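Local coordinates for protein STU0660 (PDB 3ZTH) that is a large Csn2 protein involved in CRISPR-mediated bacterial immunity, and probably binds DNA, at residues T21-Q26 with N255-Q260. Sequence-based numbering, arbitrary orientation.
Sequences TQIVGQ and NILSDQ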
ATOM      1  N   THR A  21      31.477 -26.351  11.931  1.00 30.50           N
ATOM      2  CA  THR A  21      31.702 -25.661  13.196  1.00 30.67           C
ATOM      3  C   THR A  21      30.573 -25.953  14.192  1.00 29.54           C
ATOM      4  O   THR A  21      29.393 -25.940  13.826  1.00 28.57           O
ATOM      5  CB  THR A  21      31.762 -24.134  12.968  1.00 30.63           C
ATOM      6  OG1 THR A  21      32.781 -23.838  12.010  1.00 30.87           O
ATOM      7  CG2 THR A  21      32.061 -23.396  14.278  1.00 31.42           C
ATOM      8  N   GLN A  22      30.937 -26.206  15.446  1.00 29.10           N
ATOM      9  CA  GLN A  22      29.952 -26.485  16.493  1.00 28.80           C
ATOM     10  C   GLN A  22      30.137 -25.563  17.697  1.00 29.46           C
ATOM     11  O   GLN A  22      31.218 -25.479  18.281  1.00 29.82           O
ATOM     12  CB  GLN A  22      30.043 -27.945  16.941  1.00 29.53           C
ATOM     13  CG  GLN A  22      29.780 -28.955  15.823  1.00 30.05           C
ATOM     14  CD  GLN A  22      29.965 -30.393  16.275  1.00 31.42           C
ATOM     15  OE1 GLN A  22      29.054 -31.012  16.837  1.00 31.44           O
ATOM     16  NE2 GLN A  22      31.157 -30.928  16.045  1.00 31.05           N
ATOM     17  N   ILE A  23      29.072 -24.860  18.056  1.00 29.28           N
ATOM     18  CA  ILE A  23      29.103 -23.939  19.178  1.00 28.85           C
ATOM     19  C   ILE A  23      28.306 -24.571  20.302  1.00 28.41           C
ATOM     20  O   ILE A  23      27.115 -24.834  20.163  1.00 29.57           O
ATOM     21  CB  ILE A  23      28.509 -22.567  18.780  1.00 29.16           C
ATOM     22  CG1 ILE A  23      29.441 -21.889  17.777  1.00 27.51           C
ATOM     23  CG2 ILE A  23      28.341 -21.675  20.011  1.00 30.47           C
ATOM     24  CD1 ILE A  23      28.898 -20.618  17.201  1.00 27.72           C
ATOM     25  N   VAL A  24      28.984 -24.812  21.416  1.00 27.04           N
ATOM     26  CA  VAL A  24      28.382 -25.460  22.575  1.00 27.57           C
ATOM     27  C   VAL A  24      28.718 -24.666  23.837  1.00 27.16           C
ATOM     28  O   VAL A  24      29.453 -23.684  23.772  1.00 27.94           O
ATOM     29  CB  VAL A  24      28.940 -26.891  22.694  1.00 29.09           C
ATOM     30  CG1 VAL A  24      28.525 -27.502  23.983  1.00 36.91           C
ATOM     31  CG2 VAL A  24      28.438 -27.747  21.539  1.00 29.17           C
ATOM     32  N   GLY A  25      28.194 -25.078  24.984  1.00 24.25           N
ATOM     33  CA  GLY A  25      28.502 -24.351  26.201  1.00 25.33           C
ATOM     34  C   GLY A  25      27.292 -24.107  27.078  1.00 25.58           C
ATOM     35  O   GLY A  25      26.153 -24.230  26.630  1.00 23.41           O
ATOM     36  N   GLN A  26      27.539 -23.748  28.333  1.00 27.71           N
ATOM     37  CA  GLN A  26      26.457 -23.515  29.272  1.00 28.87           C
ATOM     38  C   GLN A  26      25.977 -22.077  29.280  1.00 29.65           C
ATOM     39  O   GLN A  26      24.944 -21.775  29.863  1.00 29.47           O
ATOM     40  CB  GLN A  26      26.880 -23.944  30.678  1.00 29.63           C
ATOM     41  CG  GLN A  26      27.161 -25.433  30.780  1.00 31.79           C
ATOM     42  CD  GLN A  26      26.022 -26.270  30.203  1.00 35.44           C
ATOM     43  OE1 GLN A  26      24.928 -26.316  30.764  1.00 38.31           O
ATOM     44  NE2 GLN A  26      26.274 -26.921  29.069  1.00 32.64           N
ATOM     45  N   ASN A 255      33.597 -24.884  19.437  1.00 27.84           N
ATOM     46  CA  ASN A 255      33.767 -23.718  20.287  1.00 28.18           C
ATOM     47  C   ASN A 255      32.932 -23.817  21.560  1.00 29.12           C
ATOM     48  O   ASN A 255      31.706 -23.968  21.506  1.00 31.12           O
ATOM     49  CB  ASN A 255      33.400 -22.459  19.497  1.00 27.19           C
ATOM     50  CG  ASN A 255      34.404 -22.152  18.387  1.00 27.89           C
ATOM     51  OD1 ASN A 255      35.451 -21.539  18.624  1.00 26.97           O
ATOM     52  ND2 ASN A 255      34.097 -22.596  17.177  1.00 24.70           N
ATOM     53  N   ILE A 256      33.602 -23.738  22.704  1.00 27.88           N
ATOM     54  CA  ILE A 256      32.928 -23.819  23.991  1.00 26.94           C
ATOM     55  C   ILE A 256      32.656 -22.410  24.491  1.00 28.71           C
ATOM     56  O   ILE A 256      33.589 -21.635  24.695  1.00 31.19           O
ATOM     57  CB  ILE A 256      33.806 -24.530  25.038  1.00 27.00           C
ATOM     58  CG1 ILE A 256      34.357 -25.833  24.463  1.00 26.04           C
ATOM     59  CG2 ILE A 256      32.996 -24.806  26.305  1.00 24.63           C
ATOM     60  CD1 ILE A 256      35.364 -26.514  25.365  1.00 26.94           C
ATOM     61  N   LEU A 257      31.385 -22.081  24.676  1.00 28.24           N
ATOM     62  CA  LEU A 257      30.989 -20.771  25.171  1.00 29.92           C
ATOM     63  C   LEU A 257      30.353 -20.902  26.555  1.00 32.07           C
ATOM     64  O   LEU A 257      29.145 -21.134  26.669  1.00 34.15           O
ATOM     65  CB  LEU A 257      29.993 -20.120  24.205  1.00 27.89           C
ATOM     66  CG  LEU A 257      30.580 -19.071  23.250  1.00 30.63           C
ATOM     67  CD1 LEU A 257      31.716 -19.694  22.451  1.00 31.38           C
ATOM     68  CD2 LEU A 257      29.495 -18.516  22.318  1.00 27.09           C
ATOM     69  N   SER A 258      31.158 -20.762  27.608  1.00 32.54           N
ATOM     70  CA  SER A 258      30.640 -20.873  28.976  1.00 34.07           C
ATOM     71  C   SER A 258      31.065 -19.683  29.822  1.00 33.42           C
ATOM     72  O   SER A 258      30.870 -18.539  29.420  1.00 31.46           O
ATOM     73  CB  SER A 258      31.111 -22.173  29.642  1.00 35.55           C
ATOM     74  OG  SER A 258      30.429 -23.316  29.137  1.00 39.80           O
ATOM     75  N   ASP A 259      31.625 -19.939  31.001  1.00 34.62           N
ATOM     76  CA  ASP A 259      32.078 -18.833  31.840  1.00 36.59           C
ATOM     77  C   ASP A 259      33.275 -18.201  31.141  1.00 36.82           C
ATOM     78  O   ASP A 259      33.739 -17.125  31.510  1.00 36.23           O
ATOM     79  CB  ASP A 259      32.477 -19.312  33.236  1.00 36.90           C
ATOM     80  CG  ASP A 259      31.306 -19.855  34.021  1.00 39.15           C
ATOM     81  OD1 ASP A 259      30.175 -19.364  33.839  1.00 41.38           O
ATOM     82  OD2 ASP A 259      31.517 -20.770  34.839  1.00 45.75           O
ATOM     83  N   GLN A 260      33.766 -18.893  30.120  1.00 37.08           N
ATOM     84  CA  GLN A 260      34.881 -18.413  29.320  1.00 38.75           C
ATOM     85  C   GLN A 260      34.722 -18.986  27.924  1.00 36.64           C
ATOM     86  O   GLN A 260      33.918 -19.901  27.712  1.00 34.06           O
ATOM     87  CB  GLN A 260      36.216 -18.850  29.936  1.00 43.71           C
ATOM     88  CG  GLN A 260      37.027 -17.684  30.501  1.00 50.13           C
ATOM     89  CD  GLN A 260      37.697 -18.022  31.814  1.00 55.33           C
ATOM     90  OE1 GLN A 260      38.404 -19.033  31.926  1.00 58.75           O
ATOM     91  NE2 GLN A 260      37.482 -17.178  32.823  1.00 54.86           N
TER
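Strands 21-24 and 255-257 run side by side in the same direction, their axes 4.8 Å apart and inclined by 18°. Three main-chain hydrogen bonds join them. Asn255 N gives to Gln22 O (2.7 Å). Val24 N gives to Asn255 O (2.9 Å) in an almost straight bond. Leu257 N gives to Val24 O (2.7 Å). Asn255 thus uses both its N and its O on residues flanking Ile23, the parallel pattern. Beyond Val24 the ladder changes character: Gly25 CA lies 3.3 Å from Leu257 O, a CA-H...O contact. A CB on Gly25 would collide with that carbonyl, and its positive phi (136°) also suits glycine. Ser258 then takes over from the main chain, its OG, anti to the carbonyl carbon, accepting a hydrogen bond from Gln26 N (3.0 Å); this small hydroxyl is also hydrogen-bonded to Thr302 OG1 and Leu300 O.

On one face, beta-branched Ile23 sends CG2 obliquely across to Leu257 CD2 (4.1 Å), and Leu257 packs on helix 28-43, against Leu30, Lys31 and Thr34. Farther back, Thr21 CG2 meets Asn255 ND2 (3.6 Å). The Asn255 amide suits this buried sheet by offering both acceptor and donor: OD1 takes Asn16 N, and ND2 is hydrogen-bonded too. Val24 and Ile256 occupy the other face, Val24 packing on Pro298.

Gln26, its chain bent at chi2, binds a magnesium ion with Asp240, while its NE2 donates to Pro298 O. A central parallel strand ending in a glycine-containing loop and followed by a helix matches the layout of P-loop NTPase folds, the clan of this Csn2 family; here that loop carries a metal ligand.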